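Side-chain contacts in peptide synthetase, module 7 (Actinoplanes teichomyceticus, PDB 4TX3), which is a condensation-type domain of a non-ribosomal peptide synthetase, which probably helps recruit the oxygenases that cross-link the carrier-bound teicoplanin peptide: residues S199-N202 against D203-F207; E343-P346 against E347-L351; V17-A21 against R22-A26. All blocks are in the same frame, centred on the assembly; numbering follows the deposited sequence.

Interaction 1 of 3, residues S199-N202 against D203-F207; sequences SLIN and DQITF
Q204 lies across L200 one turn further along the helix. Its CB sits 3.8 Å from I201 O, and CG, turned back beside its own backbone N (chi1 -71°), passes 3.7 Å from L200 O. From there the chain runs out straight until NE2 meets the leucine branch, 3.5 Å from L200 CD1. That touch is only van der Waals: the amide spends its polarity on a loop that packs beside the helix, NE2 giving a hydrogen bond to D339 OD2 and OE1 taking one from V340 N. L200 thus flanks an amide already fixed at both ends. One residue on, I205 reaches back to I201, CD1 lying 4.0 Å from I201 CG1, while I201 also packs on L190 and L191 of helix 180-191. Next along the helix, N202 O is gripped twice by T206, one turn ahead of it, by its N at 3.0 Å and by its OG1 at 3.1 Å, the two donors coming from opposite faces of the carbonyl plane. At the start, S199 OG accepts from N202 N at 3.3 Å and bonds to G193 O too. S199 is the N-cap of helix 200-211, and the i to i+4 contacts after it are those of the helix's first two turns.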
ATOM      1  N   SER B 199     -20.192 -24.077 -18.850  1.00 34.01           N
ATOM      2  CA  SER B 199     -19.009 -23.432 -18.296  1.00 37.10           C
ATOM      3  C   SER B 199     -19.227 -21.965 -17.953  1.00 39.71           C
ATOM      4  O   SER B 199     -20.144 -21.309 -18.459  1.00 37.58           O
ATOM      5  CB  SER B 199     -17.851 -23.517 -19.265  1.00 35.77           C
ATOM      6  OG  SER B 199     -18.070 -22.607 -20.323  1.00 36.53           O
ATOM      7  N   LEU B 200     -18.347 -21.468 -17.087  1.00 41.42           N
ATOM      8  CA  LEU B 200     -18.299 -20.065 -16.704  1.00 40.60           C
ATOM      9  C   LEU B 200     -18.195 -19.137 -17.918  1.00 36.06           C
ATOM     10  O   LEU B 200     -19.018 -18.243 -18.110  1.00 34.66           O
ATOM     11  CB  LEU B 200     -17.112 -19.827 -15.769  1.00 36.29           C
ATOM     12  CG  LEU B 200     -16.973 -18.362 -15.384  1.00 42.44           C
ATOM     13  CD1 LEU B 200     -18.241 -17.916 -14.664  1.00 42.03           C
ATOM     14  CD2 LEU B 200     -15.753 -18.155 -14.507  1.00 43.87           C
ATOM     15  N   ILE B 201     -17.179 -19.372 -18.735  1.00 34.09           N
ATOM     16  CA  ILE B 201     -16.928 -18.536 -19.892  1.00 37.90           C
ATOM     17  C   ILE B 201     -18.155 -18.429 -20.821  1.00 39.11           C
ATOM     18  O   ILE B 201     -18.423 -17.356 -21.353  1.00 36.06           O
ATOM     19  CB  ILE B 201     -15.700 -19.054 -20.675  1.00 36.53           C
ATOM     20  CG1 ILE B 201     -15.242 -18.021 -21.707  1.00 42.12           C
ATOM     21  CG2 ILE B 201     -15.986 -20.375 -21.298  1.00 38.23           C
ATOM     22  CD1 ILE B 201     -14.814 -16.701 -21.074  1.00 41.19           C
ATOM     23  N   ASN B 202     -18.921 -19.512 -20.977  1.00 36.97           N
ATOM     24  CA  ASN B 202     -20.098 -19.484 -21.842  1.00 36.25           C
ATOM     25  C   ASN B 202     -21.194 -18.599 -21.273  1.00 37.96           C
ATOM     26  O   ASN B 202     -21.825 -17.829 -22.001  1.00 37.21           O
ATOM     27  CB  ASN B 202     -20.638 -20.895 -22.077  1.00 37.02           C
ATOM     28  CG  ASN B 202     -19.947 -21.587 -23.227  1.00 39.55           C
ATOM     29  OD1 ASN B 202     -19.501 -20.944 -24.173  1.00 39.93           O
ATOM     30  ND2 ASN B 202     -19.829 -22.899 -23.142  1.00 48.90           N
ATOM     31  N   ASP B 203     -21.406 -18.702 -19.966  1.00 38.63           N
ATOM     32  CA  ASP B 203     -22.330 -17.822 -19.270  1.00 37.05           C
ATOM     33  C   ASP B 203     -21.968 -16.343 -19.469  1.00 38.74           C
ATOM     34  O   ASP B 203     -22.849 -15.483 -19.571  1.00 37.83           O
ATOM     35  CB  ASP B 203     -22.350 -18.151 -17.783  1.00 37.77           C
ATOM     36  CG  ASP B 203     -23.355 -17.318 -17.022  1.00 47.30           C
ATOM     37  OD1 ASP B 203     -24.518 -17.269 -17.466  1.00 52.11           O
ATOM     38  OD2 ASP B 203     -22.986 -16.694 -16.001  1.00 50.73           O
ATOM     39  N   GLN B 204     -20.673 -16.049 -19.537  1.00 36.57           N
ATOM     40  CA  GLN B 204     -20.234 -14.653 -19.626  1.00 43.06           C
ATOM     41  C   GLN B 204     -20.244 -14.174 -21.079  1.00 36.50           C
ATOM     42  O   GLN B 204     -20.527 -13.005 -21.350  1.00 37.84           O
ATOM     43  CB  GLN B 204     -18.844 -14.466 -18.974  1.00 34.81           C
ATOM     44  CG  GLN B 204     -18.876 -14.577 -17.452  1.00 32.75           C
ATOM     45  CD  GLN B 204     -17.538 -14.321 -16.768  1.00 38.94           C
ATOM     46  OE1 GLN B 204     -16.590 -13.829 -17.376  1.00 39.78           O
ATOM     47  NE2 GLN B 204     -17.466 -14.645 -15.483  1.00 38.01           N
ATOM     48  N   ILE B 205     -19.976 -15.075 -22.014  1.00 34.34           N
ATOM     49  CA  ILE B 205     -20.059 -14.722 -23.431  1.00 37.57           C
ATOM     50  C   ILE B 205     -21.501 -14.363 -23.775  1.00 36.24           C
ATOM     51  O   ILE B 205     -21.761 -13.431 -24.524  1.00 41.88           O
ATOM     52  CB  ILE B 205     -19.546 -15.870 -24.335  1.00 37.89           C
ATOM     53  CG1 ILE B 205     -18.018 -15.843 -24.401  1.00 36.04           C
ATOM     54  CG2 ILE B 205     -20.128 -15.786 -25.733  1.00 31.23           C
ATOM     55  CD1 ILE B 205     -17.413 -17.118 -24.947  1.00 35.68           C
ATOM     56  N   THR B 206     -22.436 -15.098 -23.196  1.00 35.78           N
ATOM     57  CA  THR B 206     -23.850 -14.857 -23.418  1.00 34.83           C
ATOM     58  C   THR B 206     -24.260 -13.501 -22.866  1.00 35.92           C
ATOM     59  O   THR B 206     -24.990 -12.744 -23.523  1.00 32.29           O
ATOM     60  CB  THR B 206     -24.687 -15.975 -22.780  1.00 36.29           C
ATOM     61  OG1 THR B 206     -24.442 -17.190 -23.496  1.00 32.72           O
ATOM     62  CG2 THR B 206     -26.177 -15.648 -22.795  1.00 30.79           C
ATOM     63  N   PHE B 207     -23.772 -13.184 -21.671  1.00 34.72           N
ATOM     64  CA  PHE B 207     -24.034 -11.876 -21.091  1.00 34.48           C
ATOM     65  C   PHE B 207     -23.620 -10.717 -22.001  1.00 33.49           C
ATOM     66  O   PHE B 207     -24.397  -9.791 -22.216  1.00 34.68           O
ATOM     67  CB  PHE B 207     -23.326 -11.693 -19.750  1.00 35.08           C
ATOM     68  CG  PHE B 207     -23.443 -10.295 -19.230  1.00 35.81           C
ATOM     69  CD1 PHE B 207     -24.586  -9.893 -18.577  1.00 30.31           C
ATOM     70  CD2 PHE B 207     -22.437  -9.364 -19.456  1.00 32.44           C
ATOM     71  CE1 PHE B 207     -24.722  -8.597 -18.141  1.00 39.29           C
ATOM     72  CE2 PHE B 207     -22.570  -8.065 -19.016  1.00 36.57           C
ATOM     73  CZ  PHE B 207     -23.711  -7.680 -18.355  1.00 37.06           C
TER

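Interaction 2 of 3, residues E343-P346 against E347-L351; sequences EKIP and ELLAL
K344 lays its bent aliphatic chain across the carboxylate of E347, with CD 3.5 Å and CE 3.4 Å from E347 OE1. The pair belongs to the turn that includes the short helix 345-348, which a Schellman motif ends. Bends at chi2 (71°) and chi4 (17°) carry the lysine chain over and bring NZ to E347 OE1 at 3.6 Å, a long salt bridge; a second, weak ion pair links NZ to E194. With an alanine here, E347 OE1 would probably lose its charged mate and the carboxylate would be freer to swing. Its other oxygen is held loosely by a water, which donates weakly to E347 OE2, more firmly to E343 O at 2.6 Å, and accepts from E347 N, so the water bridges the backbone of the turn.

Away from these charges the side chains meet through apolar contacts. I345 and L349 run side by side, pointing the same way, with I345 CG2 3.8 Å from L349 CD1, whereas L348 slants across the other branch of I345, its CD1 near I345 CG1; I345 rests on W208 and L348 on I205, both of helix 200-211. A350, with positive phi, is the C-prime residue, and A350 N bonds to E347 O. The closing bond runs from L351 N to P346 O at 3.0 Å and is nearly straight (169°), while L349 N comes to the same oxygen from the opposite face of its plane.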
ATOM      1  N   GLU B 343     -10.808  -7.910 -24.770  1.00 34.99           N
ATOM      2  CA  GLU B 343     -10.236  -7.967 -26.112  1.00 36.93           C
ATOM      3  C   GLU B 343     -10.841  -9.114 -26.925  1.00 42.29           C
ATOM      4  O   GLU B 343     -10.666  -9.209 -28.140  1.00 42.10           O
ATOM      5  CB  GLU B 343      -8.714  -8.110 -26.027  1.00 34.53           C
ATOM      6  CG  GLU B 343      -7.991  -6.893 -25.427  1.00 33.85           C
ATOM      7  CD  GLU B 343      -8.096  -6.781 -23.893  1.00 35.92           C
ATOM      8  OE1 GLU B 343      -8.564  -7.738 -23.238  1.00 38.00           O
ATOM      9  OE2 GLU B 343      -7.703  -5.728 -23.334  1.00 33.33           O
ATOM     10  N   LYS B 344     -11.570  -9.972 -26.230  1.00 39.48           N
ATOM     11  CA  LYS B 344     -12.202 -11.130 -26.826  1.00 42.23           C
ATOM     12  C   LYS B 344     -13.586 -10.750 -27.350  1.00 42.25           C
ATOM     13  O   LYS B 344     -14.170 -11.442 -28.190  1.00 41.21           O
ATOM     14  CB  LYS B 344     -12.290 -12.244 -25.781  1.00 40.35           C
ATOM     15  CG  LYS B 344     -12.527 -13.601 -26.336  1.00 50.30           C
ATOM     16  CD  LYS B 344     -11.305 -14.124 -27.055  1.00 56.63           C
ATOM     17  CE  LYS B 344     -11.515 -15.600 -27.428  1.00 65.31           C
ATOM     18  NZ  LYS B 344     -12.957 -16.017 -27.370  1.00 55.66           N
ATOM     19  N   ILE B 345     -14.094  -9.629 -26.843  1.00 39.04           N
ATOM     20  CA  ILE B 345     -15.458  -9.195 -27.111  1.00 35.29           C
ATOM     21  C   ILE B 345     -15.719  -8.710 -28.545  1.00 39.50           C
ATOM     22  O   ILE B 345     -16.793  -8.983 -29.072  1.00 41.26           O
ATOM     23  CB  ILE B 345     -15.865  -8.106 -26.124  1.00 37.44           C
ATOM     24  CG1 ILE B 345     -16.176  -8.741 -24.767  1.00 38.68           C
ATOM     25  CG2 ILE B 345     -17.070  -7.322 -26.637  1.00 35.60           C
ATOM     26  CD1 ILE B 345     -16.380  -7.744 -23.669  1.00 32.80           C
ATOM     27  N   PRO B 346     -14.759  -8.000 -29.185  1.00 41.67           N
ATOM     28  CA  PRO B 346     -15.002  -7.703 -30.612  1.00 44.16           C
ATOM     29  C   PRO B 346     -15.370  -8.930 -31.468  1.00 39.87           C
ATOM     30  O   PRO B 346     -16.327  -8.825 -32.218  1.00 40.44           O
ATOM     31  CB  PRO B 346     -13.674  -7.086 -31.063  1.00 35.76           C
ATOM     32  CG  PRO B 346     -13.222  -6.334 -29.825  1.00 35.00           C
ATOM     33  CD  PRO B 346     -13.609  -7.233 -28.661  1.00 33.96           C
ATOM     34  N   GLU B 347     -14.649 -10.044 -31.341  1.00 41.52           N
ATOM     35  CA  GLU B 347     -15.046 -11.328 -31.946  1.00 45.02           C
ATOM     36  C   GLU B 347     -16.471 -11.751 -31.643  1.00 44.52           C
ATOM     37  O   GLU B 347     -17.243 -12.029 -32.550  1.00 47.47           O
ATOM     38  CB  GLU B 347     -14.152 -12.465 -31.461  1.00 49.38           C
ATOM     39  CG  GLU B 347     -12.746 -12.443 -31.947  1.00 57.10           C
ATOM     40  CD  GLU B 347     -11.841 -13.210 -31.005  1.00 68.00           C
ATOM     41  OE1 GLU B 347     -12.309 -14.231 -30.447  1.00 62.49           O
ATOM     42  OE2 GLU B 347     -10.678 -12.772 -30.803  1.00 68.06           O
ATOM     43  N   LEU B 348     -16.789 -11.846 -30.354  1.00 41.95           N
ATOM     44  CA  LEU B 348     -18.106 -12.286 -29.898  1.00 42.87           C
ATOM     45  C   LEU B 348     -19.228 -11.477 -30.515  1.00 42.95           C
ATOM     46  O   LEU B 348     -20.349 -11.954 -30.639  1.00 46.83           O
ATOM     47  CB  LEU B 348     -18.207 -12.188 -28.377  1.00 44.84           C
ATOM     48  CG  LEU B 348     -17.054 -12.789 -27.585  1.00 45.15           C
ATOM     49  CD1 LEU B 348     -17.249 -12.498 -26.121  1.00 41.61           C
ATOM     50  CD2 LEU B 348     -16.960 -14.289 -27.828  1.00 50.46           C
ATOM     51  N   LEU B 349     -18.930 -10.237 -30.872  1.00 41.36           N
ATOM     52  CA  LEU B 349     -19.938  -9.358 -31.426  1.00 43.12           C
ATOM     53  C   LEU B 349     -19.881  -9.338 -32.943  1.00 45.28           C
ATOM     54  O   LEU B 349     -20.595  -8.556 -33.570  1.00 43.56           O
ATOM     55  CB  LEU B 349     -19.757  -7.947 -30.892  1.00 39.53           C
ATOM     56  CG  LEU B 349     -20.104  -7.723 -29.433  1.00 42.66           C
ATOM     57  CD1 LEU B 349     -19.803  -6.255 -29.084  1.00 36.61           C
ATOM     58  CD2 LEU B 349     -21.576  -8.097 -29.160  1.00 37.29           C
ATOM     59  N   ALA B 350     -19.032 -10.198 -33.511  1.00 45.52           N
ATOM     60  CA  ALA B 350     -18.759 -10.242 -34.957  1.00 52.03           C
ATOM     61  C   ALA B 350     -18.543  -8.842 -35.498  1.00 52.76           C
ATOM     62  O   ALA B 350     -19.088  -8.476 -36.532  1.00 62.15           O
ATOM     63  CB  ALA B 350     -19.890 -10.934 -35.721  1.00 40.98           C
ATOM     64  N   LEU B 351     -17.756  -8.061 -34.773  1.00 49.56           N
ATOM     65  CA  LEU B 351     -17.495  -6.682 -35.134  1.00 56.73           C
ATOM     66  C   LEU B 351     -16.344  -6.603 -36.141  1.00 60.37           C
ATOM     67  O   LEU B 351     -15.266  -7.155 -35.904  1.00 61.42           O
ATOM     68  CB  LEU B 351     -17.165  -5.874 -33.886  1.00 52.83           C
ATOM     69  CG  LEU B 351     -17.206  -4.368 -34.075  1.00 61.50           C
ATOM     70  CD1 LEU B 351     -18.648  -3.923 -33.945  1.00 58.88           C
ATOM     71  CD2 LEU B 351     -16.280  -3.643 -33.084  1.00 56.53           C
TER
HETATM   72  O   HOH W   1     -11.709  -9.941 -30.422  1.00 42.63           O

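Interaction 3 of 3, residues V17-A21 against R22-A26; sequences VPLTA and RQLRA
T20 and Q23 meet at about a right angle, each side chain reaching for the other's backbone N: a capping box at the start of helix 21-28. T20 OG1 accepts from Q23 N at 3.1 Å. That needs the hydroxyl to sit between T20's own backbone N and carbonyl carbon (chi1 64°), which turns it to face the open first turn. In return Q23 OE1 takes the T20 N-H at 2.8 Å, in the amide plane and on a lone pair. The glutamine chain passes close by the threonine on its way, with Q23 CG 3.3 Å from T20 OG1, and the other end of the amide, NE2, makes weak hydrogen bonds to I144 O and Q83 OE1, so the OE1 end is firmly held and the NE2 end only weakly.

L19 slants over the glutamine chain, its CB 3.9 Å from Q23 CB, and lays CD2 against the backbone of the first turn, 3.6 Å from L24 CA. T20 and Q23 both pack on F180 of helix 180-191. On another side of the helix R22 leads away from the cap to its salt bridge with E343. The first helical bond runs from L24 N to T20 O, 3.0 Å, with an angle of 167°.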
ATOM      1  N   VAL B  17       4.327 -21.065 -24.555  1.00 40.31           N
ATOM      2  CA  VAL B  17       3.539 -20.291 -23.609  1.00 33.39           C
ATOM      3  C   VAL B  17       2.636 -19.325 -24.363  1.00 34.00           C
ATOM      4  O   VAL B  17       3.110 -18.544 -25.191  1.00 36.70           O
ATOM      5  CB  VAL B  17       4.453 -19.515 -22.638  1.00 35.00           C
ATOM      6  CG1 VAL B  17       3.632 -18.601 -21.732  1.00 28.95           C
ATOM      7  CG2 VAL B  17       5.320 -20.488 -21.841  1.00 33.17           C
ATOM      8  N   PRO B  18       1.324 -19.379 -24.100  1.00 33.19           N
ATOM      9  CA  PRO B  18       0.432 -18.504 -24.862  1.00 33.94           C
ATOM     10  C   PRO B  18       0.475 -17.057 -24.384  1.00 32.66           C
ATOM     11  O   PRO B  18       0.775 -16.794 -23.224  1.00 29.66           O
ATOM     12  CB  PRO B  18      -0.946 -19.106 -24.599  1.00 27.79           C
ATOM     13  CG  PRO B  18      -0.828 -19.669 -23.241  1.00 29.94           C
ATOM     14  CD  PRO B  18       0.582 -20.202 -23.130  1.00 30.31           C
ATOM     15  N   LEU B  19       0.164 -16.140 -25.290  1.00 32.87           N
ATOM     16  CA  LEU B  19      -0.153 -14.769 -24.926  1.00 32.46           C
ATOM     17  C   LEU B  19      -1.521 -14.689 -24.242  1.00 32.29           C
ATOM     18  O   LEU B  19      -2.393 -15.524 -24.503  1.00 32.61           O
ATOM     19  CB  LEU B  19      -0.149 -13.883 -26.171  1.00 28.46           C
ATOM     20  CG  LEU B  19       1.165 -13.419 -26.799  1.00 32.40           C
ATOM     21  CD1 LEU B  19       1.993 -14.544 -27.378  1.00 24.38           C
ATOM     22  CD2 LEU B  19       0.871 -12.341 -27.864  1.00 33.19           C
ATOM     23  N   THR B  20      -1.737 -13.683 -23.396  1.00 29.35           N
ATOM     24  CA  THR B  20      -3.110 -13.388 -22.981  1.00 31.20           C
ATOM     25  C   THR B  20      -3.822 -12.715 -24.140  1.00 31.54           C
ATOM     26  O   THR B  20      -3.184 -12.295 -25.106  1.00 30.73           O
ATOM     27  CB  THR B  20      -3.206 -12.463 -21.761  1.00 29.02           C
ATOM     28  OG1 THR B  20      -2.665 -11.176 -22.099  1.00 32.06           O
ATOM     29  CG2 THR B  20      -2.494 -13.054 -20.540  1.00 32.41           C
ATOM     30  N   ALA B  21      -5.142 -12.602 -24.031  1.00 31.46           N
ATOM     31  CA  ALA B  21      -5.936 -11.911 -25.040  1.00 33.11           C
ATOM     32  C   ALA B  21      -5.509 -10.450 -25.167  1.00 32.23           C
ATOM     33  O   ALA B  21      -5.431  -9.926 -26.271  1.00 31.79           O
ATOM     34  CB  ALA B  21      -7.433 -12.015 -24.712  1.00 30.98           C
ATOM     35  N   ARG B  22      -5.210  -9.804 -24.041  1.00 35.02           N
ATOM     36  CA  ARG B  22      -4.750  -8.417 -24.060  1.00 32.22           C
ATOM     37  C   ARG B  22      -3.412  -8.286 -24.797  1.00 31.43           C
ATOM     38  O   ARG B  22      -3.236  -7.366 -25.595  1.00 33.02           O
ATOM     39  CB  ARG B  22      -4.635  -7.865 -22.636  1.00 31.44           C
ATOM     40  CG  ARG B  22      -4.374  -6.348 -22.547  1.00 33.85           C
ATOM     41  CD  ARG B  22      -5.098  -5.710 -21.366  1.00 32.01           C
ATOM     42  NE  ARG B  22      -6.404  -6.338 -21.199  1.00 37.54           N
ATOM     43  CZ  ARG B  22      -6.742  -7.095 -20.159  1.00 36.86           C
ATOM     44  NH1 ARG B  22      -5.886  -7.279 -19.158  1.00 38.20           N
ATOM     45  NH2 ARG B  22      -7.942  -7.658 -20.115  1.00 37.23           N
ATOM     46  N   GLN B  23      -2.486  -9.213 -24.550  1.00 30.52           N
ATOM     47  CA  GLN B  23      -1.180  -9.201 -25.226  1.00 30.46           C
ATOM     48  C   GLN B  23      -1.291  -9.404 -26.750  1.00 35.36           C
ATOM     49  O   GLN B  23      -0.638  -8.703 -27.540  1.00 31.15           O
ATOM     50  CB  GLN B  23      -0.268 -10.286 -24.651  1.00 34.13           C
ATOM     51  CG  GLN B  23       0.196 -10.069 -23.220  1.00 33.57           C
ATOM     52  CD  GLN B  23       1.063 -11.224 -22.726  1.00 33.55           C
ATOM     53  OE1 GLN B  23       0.676 -12.388 -22.825  1.00 31.93           O
ATOM     54  NE2 GLN B  23       2.248 -10.904 -22.209  1.00 31.76           N
ATOM     55  N   LEU B  24      -2.101 -10.384 -27.149  1.00 32.21           N
ATOM     56  CA  LEU B  24      -2.309 -10.689 -28.557  1.00 31.94           C
ATOM     57  C   LEU B  24      -2.861  -9.482 -29.320  1.00 33.85           C
ATOM     58  O   LEU B  24      -2.499  -9.263 -30.477  1.00 32.37           O
ATOM     59  CB  LEU B  24      -3.252 -11.883 -28.711  1.00 33.74           C
ATOM     60  CG  LEU B  24      -3.538 -12.353 -30.143  1.00 29.66           C
ATOM     61  CD1 LEU B  24      -2.261 -12.761 -30.826  1.00 30.04           C
ATOM     62  CD2 LEU B  24      -4.558 -13.495 -30.150  1.00 24.61           C
ATOM     63  N   ARG B  25      -3.724  -8.693 -28.680  1.00 32.92           N
ATOM     64  CA  ARG B  25      -4.225  -7.497 -29.342  1.00 33.48           C
ATOM     65  C   ARG B  25      -3.122  -6.457 -29.455  1.00 36.15           C
ATOM     66  O   ARG B  25      -2.952  -5.836 -30.501  1.00 35.56           O
ATOM     67  CB  ARG B  25      -5.419  -6.900 -28.613  1.00 35.38           C
ATOM     68  CG  ARG B  25      -5.963  -5.672 -29.340  1.00 38.66           C
ATOM     69  CD  ARG B  25      -7.285  -5.197 -28.770  1.00 42.37           C
ATOM     70  NE  ARG B  25      -7.477  -3.793 -29.091  1.00 46.27           N
ATOM     71  CZ  ARG B  25      -8.121  -3.362 -30.169  1.00 53.25           C
ATOM     72  NH1 ARG B  25      -8.659  -4.242 -31.023  1.00 43.53           N
ATOM     73  NH2 ARG B  25      -8.234  -2.050 -30.380  1.00 52.45           N
ATOM     74  N   ALA B  26      -2.372  -6.274 -28.374  1.00 32.02           N
ATOM     75  CA  ALA B  26      -1.209  -5.402 -28.410  1.00 35.38           C
ATOM     76  C   ALA B  26      -0.257  -5.832 -29.527  1.00 36.28           C
ATOM     77  O   ALA B  26       0.186  -5.004 -30.317  1.00 42.11           O
ATOM     78  CB  ALA B  26      -0.493  -5.401 -27.057  1.00 30.78           C
TER

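Interaction 2 is the common neighbour of the set, since it touches both of the others while interactions 1 and 3 stay about 9 Å apart at their nearest atoms. Toward interaction 1, L348 CD1 packs 3.8 Å from I205 CG1, so the short helix rests against helix 200-211. Toward interaction 3 the join is charged: E343 OE2 and R22 NE form a salt bridge at 2.6 Å, backed by E343 CG lying 3.8 Å from R25 CD. The centres of interactions 2 and 3 are about 15 Å apart. Residues far apart in sequence thus join helix 21-28 to the later segments of the condensation-type fold.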